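Local coordinates for protein AGR_L_2016p (Agrobacterium tumefaciens, PDB 2GVH) that hydrolyses acyl-CoA thioesters, splitting them into free coenzyme A and a carboxylic acid, as a hotdog-fold thioesterase with two thioesterase repeats in each chain, at the interface of chains A and B. Coordinates in Å, arbitrary orientation; residue numbers count along the deposited sequence, not the author numbering. Chains: chain A/B, AGR_L_2016p.

Contact 1: the interface of chains A and B. Residues chain A 183-184, 187, 204, 207; chain B 48-49, 52, 81.
The hydroxyl of A:Thr187, whose side chain packs against B:Gly49, bonds back to its own helix: OG1 donates to the carbonyl O of A:Ile183 at 2.9 Å. The donor stands above the carbonyl plane, 46° out of it. The hydroxyl is thus turned along helix 179-198. With OG1 beside the backbone N (chi1 -52°), the methyl CG2 lies anti to that N and meets chain B. This is a mainly apolar contact between the long helices 179-198 and 49-67 of two thioesterase (hotdog-fold) units, with strand 201-207 and the B:Phe81 loop at its side. A:Thr187 CG2 lies 3.9 Å from B:Gly49 CA, at the start of helix 49-67. With no side chain on B:Gly49, the threonine methyl packs directly on backbone. One turn earlier, A:Ala184 CB comes to 3.4 Å from the carbonyl O of B:Gly49. A:Ile183 and B:Leu52 cross at about a right angle. The branch methyl CG2 of A:Ile183 touches B:Leu52 CD1 at 3.6 Å, and the same CD1 reaches toward the threonine hydroxyl. A second apolar cluster forms at strand 201-207. A:Leu204 puts CD2 over one face of the B:Phe81 ring, displaced toward the rim, with CD1 of the ring at 3.7 Å. Its CG is anti to the backbone N (chi1 173°), which carries the leucine tip toward the ring. The same CD2 is 4.1 Å from B:Gly48 CA. Within chain B, B:Leu52 CD2 sits at the ring edge, in its plane.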
loop_
_atom_site.group_PDB
_atom_site.type_symbol
_atom_site.label_atom_id
_atom_site.label_comp_id
_atom_site.label_asym_id
_atom_site.label_seq_id
_atom_site.Cartn_x
_atom_site.Cartn_y
_atom_site.Cartn_z
ATOM N N ILE A 183 1.216 3.908 -16.288
ATOM C CA ILE A 183 0.426 3.138 -17.217
ATOM C C ILE A 183 -0.778 2.545 -16.501
ATOM O O ILE A 183 -1.895 2.565 -16.998
ATOM C CB ILE A 183 1.233 2.046 -17.837
ATOM C CG1 ILE A 183 2.193 2.630 -18.869
ATOM C CG2 ILE A 183 0.306 1.092 -18.530
ATOM C CD1 ILE A 183 3.296 1.665 -19.295
ATOM N N ALA A 184 -0.546 2.023 -15.311
ATOM C CA ALA A 184 -1.599 1.408 -14.559
ATOM C C ALA A 184 -2.723 2.374 -14.262
ATOM O O ALA A 184 -3.901 1.962 -14.223
ATOM C CB ALA A 184 -1.039 0.833 -13.271
ATOM N N THR A 187 -4.789 2.744 -17.364
ATOM C CA THR A 187 -5.574 1.550 -17.537
ATOM C C THR A 187 -6.790 1.650 -16.661
ATOM O O THR A 187 -7.887 1.370 -17.114
ATOM C CB THR A 187 -4.734 0.275 -17.214
ATOM O OG1 THR A 187 -3.513 0.312 -17.965
ATOM C CG2 THR A 187 -5.481 -0.971 -17.608
ATOM N N LEU A 204 -9.077 -5.975 -19.525
ATOM C CA LEU A 204 -8.081 -5.500 -20.469
ATOM C C LEU A 204 -7.706 -6.636 -21.421
ATOM O O LEU A 204 -7.426 -7.718 -20.944
ATOM C CB LEU A 204 -6.842 -5.081 -19.696
ATOM C CG LEU A 204 -5.624 -4.714 -20.537
ATOM C CD1 LEU A 204 -5.887 -3.433 -21.266
ATOM C CD2 LEU A 204 -4.424 -4.552 -19.632
ATOM N N SER A 207 -2.973 -3.403 -24.893
ATOM C CA SER A 207 -2.617 -1.994 -24.930
ATOM C C SER A 207 -1.636 -1.749 -26.052
ATOM O O SER A 207 -0.793 -2.572 -26.325
ATOM C CB SER A 207 -1.976 -1.570 -23.624
ATOM O OG SER A 207 -0.700 -2.151 -23.503
ATOM N N GLY B 48 -4.438 -6.957 -15.563
ATOM C CA GLY B 48 -4.955 -5.601 -15.728
ATOM C C GLY B 48 -3.754 -4.711 -15.520
ATOM O O GLY B 48 -2.594 -5.132 -15.759
ATOM N N GLY B 49 -4.025 -3.504 -15.038
ATOM C CA GLY B 49 -3.030 -2.435 -14.991
ATOM C C GLY B 49 -1.862 -2.733 -14.075
ATOM O O GLY B 49 -0.714 -2.394 -14.382
ATOM N N LEU B 52 0.621 -4.651 -15.598
ATOM C CA LEU B 52 1.459 -3.784 -16.411
ATOM C C LEU B 52 2.546 -3.144 -15.581
ATOM O O LEU B 52 3.716 -3.236 -15.928
ATOM C CB LEU B 52 0.634 -2.718 -17.112
ATOM C CG LEU B 52 0.112 -3.254 -18.429
ATOM C CD1 LEU B 52 -0.844 -2.288 -19.070
ATOM C CD2 LEU B 52 1.268 -3.551 -19.345
ATOM N N PHE B 81 -2.956 -9.131 -23.752
ATOM C CA PHE B 81 -3.261 -9.755 -22.475
ATOM C C PHE B 81 -4.301 -10.823 -22.607
ATOM O O PHE B 81 -5.281 -10.655 -23.342
ATOM C CB PHE B 81 -3.819 -8.715 -21.521
ATOM C CG PHE B 81 -2.811 -8.153 -20.606
ATOM C CD1 PHE B 81 -2.041 -7.073 -21.004
ATOM C CD2 PHE B 81 -2.621 -8.699 -19.329
ATOM C CE1 PHE B 81 -1.083 -6.541 -20.139
ATOM C CE2 PHE B 81 -1.666 -8.177 -18.455
ATOM C CZ PHE B 81 -0.899 -7.103 -18.859
#

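Contact 2: the interface of chains A and B. Residues chain A 205-209; chain B 76, 78-79.
A:Ser207 and B:Ile79 pair as an antiparallel beta bridge between the chains, and this is the tight part of the contact. B:Ile79 N donates to A:Ser207 O at 2.8 Å. The return bond runs from A:Ser207 N to B:Ile79 O at 2.9 Å. Both are fairly straight, so the two backbones are fixed in register. Beside this backbone bridge lies a side-chain pair, probably on the less enclosed side. B:Arg78 and A:Glu208 run alongside each other in the same direction. NE and NH2 of the arginine each take one carboxylate oxygen. NH2 meets the syn lone pair of OE2 at 2.8 Å, as a salt bridge. NE reaches OE1 at 3.3 Å, a longer bond that is still straight (168° at H). The guanidinium and carboxylate planes are turned 35° from each other, so the pairing is not flat. A bend at chi3 (-51°) turns the guanidinium toward the A:Glu208 carboxylate. The bend of A:Glu208 at chi2 brings its carboxylate round to meet it. Nearer the backbones, B:Arg78 CB lies 3.8 Å from A:Glu208 CA. The site joins the end of strand 201-207 in the second thioesterase region of chain A to the short strand 79-80 in the first region of chain B.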
loop_
_atom_site.group_PDB
_atom_site.type_symbol
_atom_site.label_atom_id
_atom_site.label_comp_id
_atom_site.label_asym_id
_atom_site.label_seq_id
_atom_site.Cartn_x
_atom_site.Cartn_y
_atom_site.Cartn_z
ATOM N N ALA A 205 -7.729 -6.401 -22.744
ATOM C CA ALA A 205 -7.299 -7.398 -23.728
ATOM C C ALA A 205 -5.968 -7.030 -24.392
ATOM O O ALA A 205 -5.174 -7.899 -24.735
ATOM C CB ALA A 205 -8.342 -7.622 -24.757
ATOM N N SER A 206 -5.731 -5.743 -24.597
ATOM C CA SER A 206 -4.433 -5.307 -25.101
ATOM C C SER A 206 -4.237 -3.811 -24.905
ATOM O O SER A 206 -5.204 -3.053 -24.763
ATOM C CB SER A 206 -4.304 -5.620 -26.586
ATOM O OG SER A 206 -5.256 -4.869 -27.314
ATOM N N SER A 207 -2.973 -3.403 -24.893
ATOM C CA SER A 207 -2.617 -1.994 -24.930
ATOM C C SER A 207 -1.636 -1.749 -26.052
ATOM O O SER A 207 -0.793 -2.572 -26.325
ATOM C CB SER A 207 -1.976 -1.570 -23.624
ATOM O OG SER A 207 -0.700 -2.151 -23.503
ATOM N N GLU A 208 -1.750 -0.593 -26.681
ATOM C CA GLU A 208 -0.861 -0.182 -27.761
ATOM C C GLU A 208 0.421 0.438 -27.245
ATOM O O GLU A 208 0.584 0.634 -26.038
ATOM C CB GLU A 208 -1.596 0.815 -28.670
ATOM C CG GLU A 208 -2.787 0.201 -29.406
ATOM C CD GLU A 208 -2.408 -1.102 -30.092
ATOM O OE1 GLU A 208 -1.448 -1.086 -30.894
ATOM O OE2 GLU A 208 -3.050 -2.141 -29.811
ATOM N N ARG A 209 1.329 0.743 -28.165
ATOM C CA ARG A 209 2.567 1.444 -27.838
ATOM C C ARG A 209 2.242 2.702 -27.057
ATOM O O ARG A 209 1.329 3.425 -27.412
ATOM C CB ARG A 209 3.350 1.798 -29.112
ATOM C CG ARG A 209 4.727 2.405 -28.859
ATOM C CD ARG A 209 5.343 2.938 -30.144
ATOM N NE ARG A 209 6.679 3.492 -29.915
ATOM C CZ ARG A 209 7.792 2.770 -29.733
ATOM N NH1 ARG A 209 7.765 1.435 -29.752
ATOM N NH2 ARG A 209 8.947 3.391 -29.530
ATOM N N CYS B 76 6.800 1.960 -24.185
ATOM C CA CYS B 76 6.299 0.636 -23.917
ATOM C C CYS B 76 5.618 0.099 -25.187
ATOM O O CYS B 76 4.656 0.679 -25.653
ATOM C CB CYS B 76 5.291 0.797 -22.806
ATOM S SG CYS B 76 4.527 -0.672 -22.288
ATOM N N ARG B 78 3.445 -2.406 -27.799
ATOM C CA ARG B 78 2.104 -2.991 -27.618
ATOM C C ARG B 78 2.148 -4.331 -26.924
ATOM O O ARG B 78 3.085 -5.116 -27.095
ATOM C CB ARG B 78 1.327 -3.109 -28.933
ATOM C CG ARG B 78 1.622 -4.360 -29.716
ATOM C CD ARG B 78 0.758 -4.474 -30.966
ATOM N NE ARG B 78 -0.669 -4.285 -30.682
ATOM C CZ ARG B 78 -1.520 -5.243 -30.313
ATOM N NH1 ARG B 78 -1.116 -6.493 -30.166
ATOM N NH2 ARG B 78 -2.793 -4.944 -30.087
ATOM N N ILE B 79 1.120 -4.585 -26.121
ATOM C CA ILE B 79 1.055 -5.807 -25.330
ATOM C C ILE B 79 -0.319 -6.461 -25.497
ATOM O O ILE B 79 -1.342 -5.777 -25.409
ATOM C CB ILE B 79 1.324 -5.508 -23.832
ATOM C CG1 ILE B 79 2.737 -4.966 -23.628
ATOM C CG2 ILE B 79 1.166 -6.762 -22.980
ATOM C CD1 ILE B 79 2.912 -4.264 -22.321
#

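Contact 3: the interface of chains A and B. Residues chain A 209, 211; chain B 75-78, 130.
A:Arg209 reaches between B:Ser75 and B:Glu77, and the charged groups come first. Its NH1 lies 3.8 Å from B:Glu77 OE2, a long salt bridge between the chains. The two side chains cross at a slant, with their flat groups 35° apart. The carboxyl carbon CD of B:Glu77 sits at the guanidinium edge, in its plane. On its own side the arginine NE forms a same-chain salt bridge with A:Asp211 OD1 at 3.3 Å; the hydrogen bonds to this carboxylate are weak. The guanidinium is therefore placed between an acidic group of each chain. The chain of A:Arg209 is extended from CG to NE (chi2 -171°, chi3 -179°), which gives it the length to span the contact. Backbone pairing is the second kind: A:Asp211 and B:Ser75 form an antiparallel beta bridge between strands 210-211 and 71-76. Packing beside it brings A:Asp211 CA to 3.9 Å from B:Ser75 CB. The serine OG faces the guanidinium, 3.3 Å from A:Arg209 NH2. A hydrogen bond within chain B comes from B:His130, on strand 121-133, and steadies the glutamate. NE2 donates to B:Glu77 OE2 at 2.8 Å; the oxygen lies in the ring plane, and the donor comes from its anti side, tilted out of the carboxylate plane.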
loop_
_atom_site.group_PDB
_atom_site.type_symbol
_atom_site.label_atom_id
_atom_site.label_comp_id
_atom_site.label_asym_id
_atom_site.label_seq_id
_atom_site.Cartn_x
_atom_site.Cartn_y
_atom_site.Cartn_z
ATOM N N ARG A 209 1.329 0.743 -28.165
ATOM C CA ARG A 209 2.567 1.444 -27.838
ATOM C C ARG A 209 2.242 2.702 -27.057
ATOM O O ARG A 209 1.329 3.425 -27.412
ATOM C CB ARG A 209 3.350 1.798 -29.112
ATOM C CG ARG A 209 4.727 2.405 -28.859
ATOM C CD ARG A 209 5.343 2.938 -30.144
ATOM N NE ARG A 209 6.679 3.492 -29.915
ATOM C CZ ARG A 209 7.792 2.770 -29.733
ATOM N NH1 ARG A 209 7.765 1.435 -29.752
ATOM N NH2 ARG A 209 8.947 3.391 -29.530
ATOM N N ASP A 211 4.281 6.010 -25.497
ATOM C CA ASP A 211 5.497 6.817 -25.380
ATOM C C ASP A 211 5.324 7.894 -24.323
ATOM O O ASP A 211 4.299 8.567 -24.273
ATOM C CB ASP A 211 5.799 7.497 -26.701
ATOM C CG ASP A 211 6.162 6.519 -27.776
ATOM O OD1 ASP A 211 7.169 5.800 -27.606
ATOM O OD2 ASP A 211 5.437 6.471 -28.789
ATOM N N SER B 75 9.355 4.397 -23.349
ATOM C CA SER B 75 8.228 3.836 -24.062
ATOM C C SER B 75 8.013 2.362 -23.851
ATOM O O SER B 75 8.919 1.621 -23.461
ATOM C CB SER B 75 8.340 4.144 -25.560
ATOM O OG SER B 75 9.026 3.122 -26.198
ATOM N N CYS B 76 6.800 1.960 -24.185
ATOM C CA CYS B 76 6.299 0.636 -23.917
ATOM C C CYS B 76 5.618 0.099 -25.187
ATOM O O CYS B 76 4.656 0.679 -25.653
ATOM C CB CYS B 76 5.291 0.797 -22.806
ATOM S SG CYS B 76 4.527 -0.672 -22.288
ATOM N N GLU B 77 6.119 -0.979 -25.768
ATOM C CA GLU B 77 5.542 -1.493 -27.011
ATOM C C GLU B 77 4.239 -2.194 -26.756
ATOM O O GLU B 77 3.948 -2.538 -25.611
ATOM C CB GLU B 77 6.529 -2.405 -27.756
ATOM C CG GLU B 77 7.292 -1.628 -28.821
ATOM C CD GLU B 77 8.382 -2.429 -29.514
ATOM O OE1 GLU B 77 8.093 -3.543 -30.003
ATOM O OE2 GLU B 77 9.532 -1.934 -29.595
ATOM N N ARG B 78 3.445 -2.406 -27.799
ATOM C CA ARG B 78 2.104 -2.991 -27.618
ATOM C C ARG B 78 2.148 -4.331 -26.924
ATOM O O ARG B 78 3.085 -5.116 -27.095
ATOM C CB ARG B 78 1.327 -3.109 -28.933
ATOM C CG ARG B 78 1.622 -4.360 -29.716
ATOM C CD ARG B 78 0.758 -4.474 -30.966
ATOM N NE ARG B 78 -0.669 -4.285 -30.682
ATOM C CZ ARG B 78 -1.520 -5.243 -30.313
ATOM N NH1 ARG B 78 -1.116 -6.493 -30.166
ATOM N NH2 ARG B 78 -2.793 -4.944 -30.087
ATOM N N HIS B 130 11.419 0.222 -23.492
ATOM C CA HIS B 130 12.570 1.010 -23.865
ATOM C C HIS B 130 12.933 1.940 -22.737
ATOM O O HIS B 130 12.277 2.987 -22.536
ATOM C CB HIS B 130 12.307 1.777 -25.156
ATOM C CG HIS B 130 11.987 0.895 -26.324
ATOM N ND1 HIS B 130 12.956 0.425 -27.191
ATOM C CD2 HIS B 130 10.807 0.388 -26.763
ATOM C CE1 HIS B 130 12.386 -0.328 -28.114
ATOM N NE2 HIS B 130 11.085 -0.369 -27.874
#

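Contacts 1 and 2 have C-alpha centres about 8 Å apart, as do contacts 2 and 3; contacts 1 and 3 are about 12 Å apart. They form one continuous seam. A:Ser207 joins contact 1 to contact 2, while A:Arg209, B:Cys76 and B:Arg78 join contact 2 to contact 3. Along it the character shifts from apolar helix packing to paired strands with charged side chains. At these contacts unlike thioesterase regions meet, the second of chain A and the first of chain B. The deposited assembly has three copies, and such head-to-tail pairing could close a three-membered ring; that this is the biological assembly is only an inference.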